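Possible sortase-like protein (Corynebacterium diphtheriae, PDB 5UUS) probably acts as a sortase, a membrane-anchored cysteine transpeptidase or hydrolase of the bacterial cell surface. Local coordinates at residues A[70-75]-A[83-88]. Sequence-based numbering, arbitrary orientation.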
loop_
_atom_site.group_PDB
_atom_site.type_symbol
_atom_site.label_atom_id
_atom_site.label_comp_id
_atom_site.label_asym_id
_atom_site.label_seq_id
_atom_site.Cartn_x
_atom_site.Cartn_y
_atom_site.Cartn_z
ATOM N N PRO A 70 -11.070 -2.919 0.837
ATOM C CA PRO A 70 -9.908 -3.405 1.592
ATOM C C PRO A 70 -10.007 -3.096 3.087
ATOM O O PRO A 70 -10.652 -2.111 3.482
ATOM C CB PRO A 70 -8.738 -2.658 0.956
ATOM C CG PRO A 70 -9.243 -2.208 -0.372
ATOM C CD PRO A 70 -10.689 -1.966 -0.218
ATOM N N GLY A 71 -9.379 -3.937 3.907
ATOM C CA GLY A 71 -9.247 -3.671 5.334
ATOM C C GLY A 71 -7.777 -3.597 5.721
ATOM O O GLY A 71 -6.951 -4.315 5.155
ATOM N N HIS A 72 -7.453 -2.738 6.687
ATOM C CA HIS A 72 -6.096 -2.601 7.229
ATOM C C HIS A 72 -5.809 -3.683 8.273
ATOM O O HIS A 72 -6.601 -3.873 9.182
ATOM C CB HIS A 72 -5.927 -1.197 7.841
ATOM C CG HIS A 72 -4.610 -0.962 8.520
ATOM N ND1 HIS A 72 -4.516 -0.602 9.851
ATOM C CD2 HIS A 72 -3.336 -1.003 8.050
ATOM C CE1 HIS A 72 -3.240 -0.441 10.174
ATOM N NE2 HIS A 72 -2.503 -0.682 9.101
ATOM N N TYR A 73 -4.695 -4.421 8.130
ATOM C CA TYR A 73 -4.226 -5.296 9.198
ATOM C C TYR A 73 -3.883 -4.455 10.451
ATOM O O TYR A 73 -2.956 -3.653 10.436
ATOM C CB TYR A 73 -2.995 -6.100 8.763
ATOM C CG TYR A 73 -3.240 -7.164 7.684
ATOM C CD1 TYR A 73 -3.568 -8.470 8.031
ATOM C CD2 TYR A 73 -3.085 -6.862 6.353
ATOM C CE1 TYR A 73 -3.757 -9.457 7.047
ATOM C CE2 TYR A 73 -3.286 -7.836 5.346
ATOM C CZ TYR A 73 -3.611 -9.131 5.712
ATOM O OH TYR A 73 -3.793 -10.085 4.724
ATOM N N ASN A 74 -4.608 -4.687 11.534
ATOM C CA ASN A 74 -4.536 -3.866 12.745
ATOM C C ASN A 74 -3.158 -3.564 13.327
ATOM O O ASN A 74 -2.889 -2.456 13.804
ATOM C CB ASN A 74 -5.357 -4.539 13.837
ATOM C CG ASN A 74 -6.800 -4.634 13.479
ATOM O OD1 ASN A 74 -7.266 -5.672 13.011
ATOM N ND2 ASN A 74 -7.527 -3.541 13.671
ATOM N N ASP A 75 -2.279 -4.547 13.344
ATOM C CA ASP A 75 -1.001 -4.285 14.003
ATOM C C ASP A 75 0.077 -3.746 13.049
ATOM O O ASP A 75 1.234 -3.699 13.408
ATOM C CB ASP A 75 -0.517 -5.553 14.709
ATOM C CG ASP A 75 -1.475 -6.002 15.812
ATOM O OD1 ASP A 75 -1.993 -5.118 16.540
ATOM O OD2 ASP A 75 -1.721 -7.226 15.942
ATOM N N GLY A 83 8.002 1.615 7.699
ATOM C CA GLY A 83 7.497 0.293 8.062
ATOM C C GLY A 83 6.596 -0.195 6.947
ATOM O O GLY A 83 6.863 0.055 5.765
ATOM N N ASN A 84 5.515 -0.881 7.313
ATOM C CA ASN A 84 4.672 -1.556 6.328
ATOM C C ASN A 84 3.186 -1.305 6.596
ATOM O O ASN A 84 2.640 -1.734 7.615
ATOM C CB ASN A 84 5.005 -3.054 6.342
ATOM C CG ASN A 84 4.421 -3.817 5.161
ATOM O OD1 ASN A 84 3.624 -3.295 4.362
ATOM N ND2 ASN A 84 4.807 -5.085 5.057
ATOM N N PHE A 85 2.553 -0.554 5.701
ATOM C CA PHE A 85 1.116 -0.304 5.778
ATOM C C PHE A 85 0.425 -1.413 4.944
ATOM O O PHE A 85 0.482 -1.377 3.724
ATOM C CB PHE A 85 0.806 1.106 5.260
ATOM C CG PHE A 85 -0.633 1.317 4.874
ATOM C CD1 PHE A 85 -1.648 1.183 5.814
ATOM C CD2 PHE A 85 -0.974 1.670 3.563
ATOM C CE1 PHE A 85 -2.995 1.357 5.452
ATOM C CE2 PHE A 85 -2.319 1.855 3.200
ATOM C CZ PHE A 85 -3.328 1.687 4.152
ATOM N N ALA A 86 -0.191 -2.396 5.611
ATOM C CA ALA A 86 -0.723 -3.593 4.943
ATOM C C ALA A 86 -2.252 -3.652 4.933
ATOM O O ALA A 86 -2.905 -3.359 5.940
ATOM C CB ALA A 86 -0.166 -4.864 5.605
ATOM N N VAL A 87 -2.812 -4.032 3.786
ATOM C CA VAL A 87 -4.249 -4.200 3.649
ATOM C C VAL A 87 -4.562 -5.501 2.907
ATOM O O VAL A 87 -3.770 -5.970 2.071
ATOM C CB VAL A 87 -4.918 -3.014 2.898
ATOM C CG1 VAL A 87 -4.718 -1.694 3.657
ATOM C CG2 VAL A 87 -4.387 -2.909 1.479
ATOM N N ALA A 88 -5.717 -6.066 3.230
ATOM C CA ALA A 88 -6.258 -7.250 2.576
ATOM C C ALA A 88 -7.472 -6.814 1.773
ATOM O O ALA A 88 -8.130 -5.849 2.134
ATOM C CB ALA A 88 -6.656 -8.322 3.611
#
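F85 meets H72 at the start of the contact: CE1 of the phenyl ring lies 3.5 Å from CD2 of the imidazole, the planes 29° apart and offset, with little of one ring over the other. The H72 ring reaches back along 83-88 because its CG stands anti to the backbone N (chi1 176°); ND1 bonds to E59 and NE2 to the carbonyl of Q77, which fixes the ring's rotation. A86 follows: Y73 N donates to A86 O, 3.0 Å away, the donor tilted 32° from the carbonyl plane, while H72 CD2 comes within 3.2 Å of the same oxygen. On the face opposite H72 and V87, A86 CB touches Y73 CD2 at 3.6 Å. V87 pairs with H72 as an antiparallel non-hydrogen-bonded pair; its CG1 packs against H72 CA and its CA makes a bent CA-H···O contact with G71 O. At A88 the hydrogen-bonded pair with G71 is closed by G71 N to A88 O and A88 N to G71 O, both 2.9 Å. A88 CB lies beside the phenol tip of Y73, 3.5 Å from its OH, which is hydrogen-bonded to T193. The short hairpin is part of the wall of the sortase beta-barrel: strand 71-72 lies between the parallel strand 54-59 and strand 83-88, which on its other edge runs parallel to strand 188-193 and leads toward H90, the predicted proton donor/acceptor.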